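Local structure of transglutaminase-like domain-containing protein (Streptococcus suis, 4XZ7) at the interface of chains A and B. The protein acts as a homodimeric transglutaminase with antiphagocytic properties and is a virulence factor of Streptococcus suis, the N-terminal part of a longer protein being seen here. Numbering follows the deposited sequence. Chains: chain A/B, Putative uncharacterized protein.

The interface of chains A and B. Residues chain A 233-234, 237, 242-244, 246; chain B 176, 233-234, 237, 240, 242-244, 246.
In both chains Tyr242 holds CG anti to its backbone N (chi1 -169° in A:Tyr242, 179° in B:Tyr242), which sends each phenol across the dimer two-fold towards the partner's Lys237 and Asp244. The hydroxyl of A:Tyr242 hydrogen-bonds the carboxylate of B:Asp244 through OD1, approached from above the carboxylate plane. The two side chains cross at about a right angle, and OD1 sits at the ring edge, in the ring plane. B:Asn246 helps hold that carboxylate: its ND2 meets the syn lone pair of B:Asp244 OD2 at 2.9 Å, with OD2 tilted 30° out of the amide plane. A water joins the same OD2 (2.7 Å) to the carbonyl O of A:Ala243, tying side chain to opposing backbone.

B:Lys237 lays its aliphatic stem over one face of the A:Tyr242 ring, CG lying 3.6 Å from the centroid and offset toward the rim. Bends at chi2 and chi4 turn its NZ back to the carbonyl O of B:Glu233, at 2.9 Å. A:Lys237 instead bends at chi2 and chi3, placing CE 3.9 Å above the centre of the B:Tyr242 ring. Its NZ lies 2.9 Å from the amide OE1 of B:Gln240, tip to tip, a probable but poorly directed hydrogen bond. The two lysine stems cross obliquely with CD atoms 3.7 Å apart; divergent tips, with the A:Lys237 and B:Lys237 NZ atoms 5.6 Å apart, probably ease repulsion between the like charges.

At the flank, the B:Tyr176 hydroxyl makes a close contact with the A:Asp244 backbone. This part of the two-fold homodimer interface is formed by helix 170-181 together with, from the transglutaminase-like region, helix 232-239, the loop after it and the start of the helix beginning at 245.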
loop_
_atom_site.group_PDB
_atom_site.type_symbol
_atom_site.label_atom_id
_atom_site.label_comp_id
_atom_site.label_asym_id
_atom_site.label_seq_id
_atom_site.Cartn_x
_atom_site.Cartn_y
_atom_site.Cartn_z
ATOM N N GLU A 233 18.568 -6.362 -2.066
ATOM C CA GLU A 233 17.483 -6.733 -2.983
ATOM C C GLU A 233 16.802 -5.513 -3.587
ATOM O O GLU A 233 16.637 -5.399 -4.805
ATOM C CB GLU A 233 16.432 -7.580 -2.262
ATOM C CG GLU A 233 16.935 -8.920 -1.779
ATOM C CD GLU A 233 15.816 -9.921 -1.595
ATOM O OE1 GLU A 233 14.665 -9.500 -1.323
ATOM O OE2 GLU A 233 16.091 -11.131 -1.740
ATOM N N ALA A 234 16.379 -4.611 -2.711
ATOM C CA ALA A 234 15.746 -3.383 -3.145
ATOM C C ALA A 234 16.702 -2.607 -4.052
ATOM O O ALA A 234 16.287 -2.048 -5.063
ATOM C CB ALA A 234 15.329 -2.551 -1.950
ATOM N N LYS A 237 17.032 -4.227 -7.469
ATOM C CA LYS A 237 15.835 -4.058 -8.286
ATOM C C LYS A 237 15.661 -2.606 -8.725
ATOM O O LYS A 237 15.096 -2.327 -9.785
ATOM C CB LYS A 237 14.601 -4.545 -7.530
ATOM C CG LYS A 237 13.680 -5.412 -8.381
ATOM C CD LYS A 237 14.432 -6.543 -9.113
ATOM C CE LYS A 237 14.976 -7.595 -8.142
ATOM N NZ LYS A 237 15.107 -8.952 -8.748
ATOM N N TYR A 242 12.919 -1.537 -11.593
ATOM C CA TYR A 242 11.705 -2.279 -11.328
ATOM C C TYR A 242 11.032 -1.644 -10.114
ATOM O O TYR A 242 11.479 -1.869 -8.990
ATOM C CB TYR A 242 12.026 -3.758 -11.081
ATOM C CG TYR A 242 10.807 -4.648 -11.045
ATOM C CD1 TYR A 242 10.126 -4.950 -12.212
ATOM C CD2 TYR A 242 10.333 -5.177 -9.848
ATOM C CE1 TYR A 242 9.013 -5.746 -12.198
ATOM C CE2 TYR A 242 9.210 -5.973 -9.819
ATOM C CZ TYR A 242 8.555 -6.262 -11.007
ATOM O OH TYR A 242 7.433 -7.063 -11.028
ATOM N N ALA A 243 9.989 -0.840 -10.349
ATOM C CA ALA A 243 9.313 -0.079 -9.286
ATOM C C ALA A 243 9.013 -0.954 -8.070
ATOM O O ALA A 243 8.561 -2.093 -8.215
ATOM C CB ALA A 243 8.039 0.550 -9.802
ATOM N N ASP A 244 9.278 -0.424 -6.876
ATOM C CA ASP A 244 9.261 -1.244 -5.677
ATOM C C ASP A 244 9.063 -0.388 -4.426
ATOM O O ASP A 244 9.827 0.529 -4.161
ATOM C CB ASP A 244 10.564 -2.048 -5.601
ATOM C CG ASP A 244 10.751 -2.747 -4.278
ATOM O OD1 ASP A 244 11.917 -2.860 -3.845
ATOM O OD2 ASP A 244 9.755 -3.202 -3.676
ATOM N N ASN A 246 9.695 -1.122 -1.589
ATOM C CA ASN A 246 10.820 -1.317 -0.693
ATOM C C ASN A 246 11.927 -0.289 -0.903
ATOM O O ASN A 246 12.717 -0.043 -0.003
ATOM C CB ASN A 246 11.368 -2.717 -0.864
ATOM C CG ASN A 246 10.322 -3.766 -0.588
ATOM O OD1 ASN A 246 9.961 -4.003 0.570
ATOM N ND2 ASN A 246 9.802 -4.380 -1.645
ATOM N N TYR B 176 1.094 3.517 -4.180
ATOM C CA TYR B 176 0.931 2.169 -3.664
ATOM C C TYR B 176 -0.367 2.027 -2.888
ATOM O O TYR B 176 -1.004 0.998 -2.992
ATOM C CB TYR B 176 2.111 1.760 -2.794
ATOM C CG TYR B 176 3.220 1.196 -3.626
ATOM C CD1 TYR B 176 3.248 -0.149 -3.958
ATOM C CD2 TYR B 176 4.227 2.021 -4.120
ATOM C CE1 TYR B 176 4.253 -0.661 -4.739
ATOM C CE2 TYR B 176 5.244 1.511 -4.896
ATOM C CZ TYR B 176 5.247 0.170 -5.201
ATOM O OH TYR B 176 6.260 -0.343 -5.977
ATOM N N GLU B 233 8.143 -9.624 -16.475
ATOM C CA GLU B 233 8.852 -8.978 -15.357
ATOM C C GLU B 233 8.401 -9.481 -13.987
ATOM O O GLU B 233 9.215 -9.838 -13.125
ATOM C CB GLU B 233 8.645 -7.469 -15.413
ATOM C CG GLU B 233 9.284 -6.796 -16.593
ATOM C CD GLU B 233 10.578 -6.121 -16.212
ATOM O OE1 GLU B 233 11.649 -6.603 -16.646
ATOM O OE2 GLU B 233 10.519 -5.116 -15.468
ATOM N N ALA B 234 7.094 -9.504 -13.783
ATOM C CA ALA B 234 6.558 -9.961 -12.509
ATOM C C ALA B 234 6.856 -11.443 -12.290
ATOM O O ALA B 234 7.134 -11.848 -11.169
ATOM C CB ALA B 234 5.072 -9.698 -12.436
ATOM N N LYS B 237 10.488 -11.677 -11.165
ATOM C CA LYS B 237 10.667 -11.346 -9.752
ATOM C C LYS B 237 10.034 -12.384 -8.824
ATOM O O LYS B 237 10.504 -12.606 -7.711
ATOM C CB LYS B 237 10.098 -9.957 -9.450
ATOM C CG LYS B 237 10.618 -8.857 -10.378
ATOM C CD LYS B 237 12.118 -8.957 -10.688
ATOM C CE LYS B 237 12.510 -8.075 -11.899
ATOM N NZ LYS B 237 11.739 -8.420 -13.145
ATOM N N GLN B 240 12.294 -15.466 -8.078
ATOM C CA GLN B 240 13.352 -15.148 -7.131
ATOM C C GLN B 240 12.725 -14.595 -5.865
ATOM O O GLN B 240 13.230 -13.639 -5.281
ATOM C CB GLN B 240 14.343 -14.157 -7.741
ATOM C CG GLN B 240 13.703 -13.028 -8.535
ATOM C CD GLN B 240 14.505 -12.646 -9.778
ATOM O OE1 GLN B 240 14.697 -11.464 -10.072
ATOM N NE2 GLN B 240 14.963 -13.649 -10.521
ATOM N N TYR B 242 10.815 -12.413 -4.830
ATOM C CA TYR B 242 10.961 -11.005 -4.515
ATOM C C TYR B 242 9.574 -10.404 -4.344
ATOM O O TYR B 242 8.729 -10.562 -5.219
ATOM C CB TYR B 242 11.743 -10.314 -5.632
ATOM C CG TYR B 242 11.967 -8.831 -5.469
ATOM C CD1 TYR B 242 13.042 -8.350 -4.737
ATOM C CD2 TYR B 242 11.129 -7.911 -6.085
ATOM C CE1 TYR B 242 13.264 -6.996 -4.608
ATOM C CE2 TYR B 242 11.342 -6.558 -5.963
ATOM C CZ TYR B 242 12.410 -6.106 -5.224
ATOM O OH TYR B 242 12.628 -4.758 -5.097
ATOM N N ALA B 243 9.332 -9.742 -3.214
ATOM C CA ALA B 243 8.005 -9.196 -2.915
ATOM C C ALA B 243 7.594 -8.189 -3.981
ATOM O O ALA B 243 8.364 -7.278 -4.310
ATOM C CB ALA B 243 7.979 -8.547 -1.540
ATOM N N ASP B 244 6.381 -8.358 -4.512
ATOM C CA ASP B 244 5.928 -7.566 -5.650
ATOM C C ASP B 244 4.397 -7.519 -5.740
ATOM O O ASP B 244 3.744 -8.543 -5.943
ATOM C CB ASP B 244 6.530 -8.150 -6.933
ATOM C CG ASP B 244 6.178 -7.357 -8.161
ATOM O OD1 ASP B 244 6.083 -7.976 -9.249
ATOM O OD2 ASP B 244 5.997 -6.128 -8.044
ATOM N N ASN B 246 2.795 -6.395 -8.080
ATOM C CA ASN B 246 2.478 -6.794 -9.462
ATOM C C ASN B 246 2.155 -8.290 -9.599
ATOM O O ASN B 246 1.459 -8.698 -10.530
ATOM C CB ASN B 246 3.624 -6.433 -10.396
ATOM C CG ASN B 246 3.788 -4.937 -10.559
ATOM O OD1 ASN B 246 2.862 -4.236 -10.980
ATOM N ND2 ASN B 246 4.968 -4.436 -10.219
HETATM O O HOH W 1 8.215 -4.964 -7.099
#